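Carbamate kinase (Aeropyrum pernix, PDB 2E9Y) probably catalyses the reversible transfer of a phosphoryl group between ATP and carbamate, giving carbamoyl phosphate. Local coordinates at residues 80-83 / 84-87; 98-101 / 102-105; 28-31 / 32-36. All coordinates share one frame; numbering follows the deposited sequence.

Contact 1. Residues 80-83 / 84-87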
# COMPACT_ATOMS: atom_id res chain seq x y z
N ILE A 80 -6.67 -7.44 -3.41
CA ILE A 80 -6.29 -6.79 -2.16
C ILE A 80 -4.86 -7.26 -1.82
O ILE A 80 -4.04 -6.48 -1.34
CB ILE A 80 -7.25 -7.16 -1.00
CG1 ILE A 80 -8.59 -6.43 -1.19
CG2 ILE A 80 -6.64 -6.78 0.34
CD1 ILE A 80 -8.47 -4.94 -1.29
N ALA A 81 -4.58 -8.53 -2.07
CA ALA A 81 -3.25 -9.06 -1.82
C ALA A 81 -2.25 -8.31 -2.70
O ALA A 81 -1.18 -7.90 -2.24
CB ALA A 81 -3.20 -10.56 -2.13
N THR A 82 -2.62 -8.09 -3.96
CA THR A 82 -1.74 -7.36 -4.86
C THR A 82 -1.50 -5.94 -4.35
O THR A 82 -0.36 -5.47 -4.35
CB THR A 82 -2.33 -7.30 -6.29
OG1 THR A 82 -2.33 -8.61 -6.86
CG2 THR A 82 -1.51 -6.37 -7.17
N ALA A 83 -2.55 -5.27 -3.91
CA ALA A 83 -2.40 -3.90 -3.38
C ALA A 83 -1.43 -3.92 -2.20
O ALA A 83 -0.56 -3.06 -2.07
CB ALA A 83 -3.75 -3.34 -2.94
N MET A 84 -1.59 -4.92 -1.33
CA MET A 84 -0.71 -5.07 -0.19
C MET A 84 0.75 -5.16 -0.62
O MET A 84 1.64 -4.55 -0.04
CB MET A 84 -1.10 -6.34 0.56
CG MET A 84 -2.35 -6.15 1.43
SD MET A 84 -2.73 -7.61 2.41
CE MET A 84 -4.37 -7.12 2.96
N THR A 85 1.02 -5.94 -1.67
CA THR A 85 2.40 -6.09 -2.13
C THR A 85 2.97 -4.78 -2.68
O THR A 85 4.19 -4.58 -2.67
CB THR A 85 2.57 -7.21 -3.22
OG1 THR A 85 1.88 -6.84 -4.42
CG2 THR A 85 2.04 -8.53 -2.70
N GLN A 86 2.11 -3.90 -3.17
CA GLN A 86 2.61 -2.63 -3.68
C GLN A 86 3.17 -1.80 -2.53
O GLN A 86 4.18 -1.12 -2.68
CB GLN A 86 1.51 -1.84 -4.42
CG GLN A 86 1.00 -2.54 -5.69
CD GLN A 86 0.05 -1.68 -6.51
OE1 GLN A 86 -0.54 -0.71 -6.02
NE2 GLN A 86 -0.13 -2.05 -7.78
N ALA A 87 2.53 -1.86 -1.37
CA ALA A 87 3.00 -1.12 -0.21
C ALA A 87 4.20 -1.82 0.43
O ALA A 87 5.16 -1.17 0.86
CB ALA A 87 1.88 -0.98 0.82
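Met-84 N donates to Ile-80 O (2.9 Å) and Thr-85 N to Ala-81 O (3.0 Å), the i to i+4 bonding of an alpha helix near the start of helix 78-103. This is a fully buried turn of a long helix in the amino acid kinase fold, and it lies at the interface of the dimer.

On one side Ile-80 and Met-84 pack one turn apart. Chi1 of Met-84 (-78°) sets CG beside the backbone N, toward the preceding turn, and the extended chain beyond it carries the terminal methyl on past Ile-80 O to the isoleucine branch. Met-84 CE meets Ile-80 CG2 at 3.5 Å, tighter than usual for two carbons. Both side chains also pack on Trp-88 of the second subunit, while Met-84 reaches Leu-62 and Phe-66 of helix 56-67. Ala-83 and Ala-87 extend the same interface, lying against Leu-91 and Ala-87 of the second subunit.

On another side the contact is polar. Gln-86 N gives Thr-82 O its regular helical bond, at 3.2 Å, and the Thr-85 hydroxyl adds a second donor to the same oxygen. Chi1 of Thr-85 is 66°, which sets OG1 between its own backbone N and carbonyl carbon and turns it back toward the preceding turn; Thr-85 CG2 then lies 3.3 Å from Ala-81 O. OG1 is also bonded to Asn-55 ND2. The extended Gln-86 chain leads away from the turn: OE1 accepts from Ser-115 N of strand 112-119, and NE2 donates to Gly-193 O just past strand 188-191. The hydroxyl bond is the short one here: Thr-85 OG1 lies 2.6 Å from Thr-82 O, a modest 17° off the plane of that carbonyl.

Contact 2. Residues 98-101 / 102-105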
# COMPACT_ATOMS: atom_id res chain seq x y z
N GLU A 98 15.79 6.27 -0.74
CA GLU A 98 15.89 7.55 -0.06
C GLU A 98 17.15 7.59 0.82
O GLU A 98 17.85 8.60 0.86
CB GLU A 98 14.65 7.79 0.81
CG GLU A 98 13.45 8.31 0.05
CD GLU A 98 12.21 8.45 0.93
OE1 GLU A 98 12.36 8.45 2.17
OE2 GLU A 98 11.10 8.58 0.38
N GLU A 99 17.43 6.49 1.51
CA GLU A 99 18.60 6.42 2.37
C GLU A 99 19.89 6.54 1.56
O GLU A 99 20.83 7.23 1.96
CB GLU A 99 18.60 5.10 3.14
CG GLU A 99 19.76 4.95 4.11
CD GLU A 99 19.69 3.64 4.87
OE1 GLU A 99 18.65 3.37 5.50
OE2 GLU A 99 20.68 2.87 4.83
N GLU A 100 19.92 5.87 0.41
CA GLU A 100 21.10 5.90 -0.45
C GLU A 100 21.34 7.29 -1.01
O GLU A 100 22.46 7.80 -0.97
CB GLU A 100 20.95 4.89 -1.59
CG GLU A 100 22.16 4.81 -2.52
CD GLU A 100 23.45 4.54 -1.78
OE1 GLU A 100 23.46 3.62 -0.93
OE2 GLU A 100 24.46 5.22 -2.05
N LEU A 101 20.29 7.91 -1.55
CA LEU A 101 20.41 9.24 -2.12
C LEU A 101 20.86 10.24 -1.05
O LEU A 101 21.64 11.15 -1.33
CB LEU A 101 19.07 9.68 -2.72
CG LEU A 101 18.60 8.83 -3.90
CD1 LEU A 101 17.18 9.22 -4.30
CD2 LEU A 101 19.55 9.01 -5.07
N ARG A 102 20.37 10.05 0.17
CA ARG A 102 20.72 10.92 1.29
C ARG A 102 22.20 10.76 1.60
O ARG A 102 22.91 11.74 1.84
CB ARG A 102 19.89 10.52 2.51
CG ARG A 102 20.08 11.39 3.73
CD ARG A 102 19.40 10.72 4.91
NE ARG A 102 18.06 10.27 4.55
CZ ARG A 102 17.51 9.14 4.96
NH1 ARG A 102 18.18 8.32 5.76
NH2 ARG A 102 16.29 8.82 4.57
N ARG A 103 22.66 9.52 1.60
CA ARG A 103 24.06 9.21 1.87
C ARG A 103 24.95 9.90 0.84
O ARG A 103 26.13 10.14 1.08
CB ARG A 103 24.28 7.69 1.82
CG ARG A 103 25.71 7.25 2.07
CD ARG A 103 25.82 5.73 2.15
NE ARG A 103 25.01 5.18 3.24
CZ ARG A 103 23.87 4.53 3.07
NH1 ARG A 103 23.38 4.32 1.85
NH2 ARG A 103 23.20 4.07 4.12
N ARG A 104 24.36 10.24 -0.31
CA ARG A 104 25.09 10.90 -1.38
C ARG A 104 24.84 12.41 -1.37
O ARG A 104 25.21 13.11 -2.31
CB ARG A 104 24.71 10.31 -2.73
CG ARG A 104 24.92 8.81 -2.82
CD ARG A 104 24.76 8.29 -4.24
NE ARG A 104 24.90 6.84 -4.31
CZ ARG A 104 24.98 6.15 -5.44
NH1 ARG A 104 24.93 6.78 -6.61
NH2 ARG A 104 25.09 4.83 -5.41
N GLY A 105 24.20 12.90 -0.31
CA GLY A 105 23.93 14.32 -0.20
C GLY A 105 22.64 14.79 -0.85
O GLY A 105 22.33 15.98 -0.83
O HOH W 1 17.16 5.35 6.23
O HOH W 2 21.33 8.36 4.94
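A salt-bridge network runs along the last turn of helix 78-103 and the residue after it, where Glu-99 and Glu-100 face Arg-103 and Arg-104 at the Schellman motif that ends the helix. The Arg-103 guanidinium is shared between two carboxylates. Arg-103 NH2 reaches Glu-99 OE2 at 2.9 Å, with that oxygen close to the guanidinium plane. Arg-103 NH1 meets Glu-100 OE1 at 2.9 Å in a weaker, bent bond. Glu-100 in turn bridges two arginines. Its chain bends at chi2 (54°), bringing Glu-100 OE2 to Arg-104 NE at 2.8 Å by a fairly straight bond that uses the anti lone pair. Carboxylate and guanidinium stand 79° apart in that pair.

Arg-102 lies to the side, its guanidinium over Glu-99 CA. A water links Arg-102 NH1 to Glu-99 OE1, donating to the carboxylate at 2.6 Å. Gly-105, at positive phi, is the C-prime residue; its N bonds Arg-102 O, and Leu-106 N returns to Leu-101 O.

Arg-104 NH1 is also paired with Asp-41 of helix 25-44. With the carboxylates of Glu-99 and Glu-100 both matched by guanidinium groups, their charge is probably largely balanced, and the network extends across to the adjacent helix.

Contact 3. Residues 28-31 / 32-36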
# COMPACT_ATOMS: atom_id res chain seq x y z
N GLN A 28 14.98 -9.71 1.57
CA GLN A 28 14.53 -8.59 0.75
C GLN A 28 15.29 -7.29 0.99
O GLN A 28 15.70 -6.63 0.04
CB GLN A 28 13.03 -8.37 0.92
CG GLN A 28 12.53 -8.49 2.35
CD GLN A 28 11.01 -8.47 2.43
OE1 GLN A 28 10.33 -8.90 1.51
NE2 GLN A 28 10.48 -7.96 3.54
N THR A 29 15.47 -6.92 2.25
CA THR A 29 16.18 -5.68 2.56
C THR A 29 17.58 -5.65 1.94
O THR A 29 18.04 -4.60 1.49
CB THR A 29 16.28 -5.47 4.09
OG1 THR A 29 16.87 -6.62 4.70
CG2 THR A 29 14.90 -5.21 4.68
N ALA A 30 18.24 -6.80 1.91
CA ALA A 30 19.58 -6.90 1.33
C ALA A 30 19.55 -6.77 -0.19
O ALA A 30 20.40 -6.12 -0.79
CB ALA A 30 20.22 -8.22 1.73
N ALA A 31 18.55 -7.40 -0.81
CA ALA A 31 18.40 -7.34 -2.26
C ALA A 31 18.05 -5.91 -2.68
O ALA A 31 18.61 -5.37 -3.63
CB ALA A 31 17.32 -8.31 -2.71
N VAL A 32 17.10 -5.32 -1.96
CA VAL A 32 16.67 -3.96 -2.28
C VAL A 32 17.80 -2.95 -2.10
O VAL A 32 17.92 -1.97 -2.84
CB VAL A 32 15.50 -3.60 -1.36
CG1 VAL A 32 15.37 -2.09 -1.24
CG2 VAL A 32 14.21 -4.17 -1.91
N LYS A 33 18.67 -3.17 -1.12
CA LYS A 33 19.80 -2.28 -0.91
C LYS A 33 20.67 -2.28 -2.16
O LYS A 33 21.09 -1.22 -2.64
CB LYS A 33 20.63 -2.73 0.30
CG LYS A 33 21.82 -1.82 0.60
CD LYS A 33 22.58 -2.27 1.84
CE LYS A 33 23.75 -1.36 2.15
NZ LYS A 33 23.32 0.04 2.46
N ARG A 34 20.94 -3.47 -2.69
CA ARG A 34 21.75 -3.60 -3.90
C ARG A 34 21.08 -2.87 -5.07
O ARG A 34 21.73 -2.13 -5.79
CB ARG A 34 21.96 -5.07 -4.26
CG ARG A 34 22.83 -5.85 -3.29
CD ARG A 34 23.31 -7.17 -3.89
NE ARG A 34 22.24 -8.16 -4.03
CZ ARG A 34 21.72 -8.86 -3.02
NH1 ARG A 34 22.18 -8.68 -1.79
NH2 ARG A 34 20.75 -9.73 -3.25
N ALA A 35 19.78 -3.09 -5.23
CA ALA A 35 19.04 -2.46 -6.32
C ALA A 35 18.98 -0.94 -6.19
O ALA A 35 19.09 -0.22 -7.18
CB ALA A 35 17.63 -3.04 -6.40
N SER A 36 18.80 -0.45 -4.97
CA SER A 36 18.72 0.99 -4.73
C SER A 36 20.04 1.68 -5.03
O SER A 36 20.06 2.80 -5.55
CB SER A 36 18.31 1.28 -3.29
OG SER A 36 16.95 0.94 -3.07
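This is an intrahelical contact in the first half of helix 25-44, one of the helices flanking the central sheet of the amino acid kinase fold, with one side buried and the other facing outward. Val-32 N bonds Gln-28 O at 2.8 Å and 171°, nearly straight, and Ala-35 N bonds Ala-31 O at 3.0 Å.

On the outer side Arg-34 folds back over the preceding turn. A bend at chi3 (-71°) brings the guanidinium back, one face over Ala-31 CA, which lies 3.5 Å from the plane and off the middle of the group. Arg-34 NH2 also comes 3.8 Å from Ala-31 CB. Arg-34 NH1 sits 3.3 Å from Ala-30 O, but the angle is too poor for a hydrogen bond, and the group meets this turn by van der Waals contact.

On the buried side Ser-36 doubles the bonding to Val-32 O: Ser-36 N donates at 2.8 Å and Ser-36 OG at 3.1 Å, from opposite faces of the carbonyl plane.

Helix 78-103 lies along this inner side, with Val-32 on Leu-93 and Ser-96, Gln-28 on Leu-92 and Ser-36 on Leu-97, while Val-32 and Ala-35 also meet Ile-16 and Ala-15 of the short helix 13-16.

Overall arrangement
From the N terminus, contact 3 comes first, on helix 25-44; contacts 1 and 2 follow near the two ends of helix 78-103. Each joins consecutive residues of a single helix, so none closes a loop, and the three run in series without nesting or crossing. Contacts 1 and 2 have centres about 27 Å apart, yet both touch the second subunit, so helix 78-103 meets the dimer partner near both of its ends. Contacts 2 and 3 lie closer, centres about 14 Å apart, and touch where Glu-100 CG packs 4.2 Å from Ser-36 O, joining the two helices. Contact 1 brings helix 56-67 in beside the dimer interface.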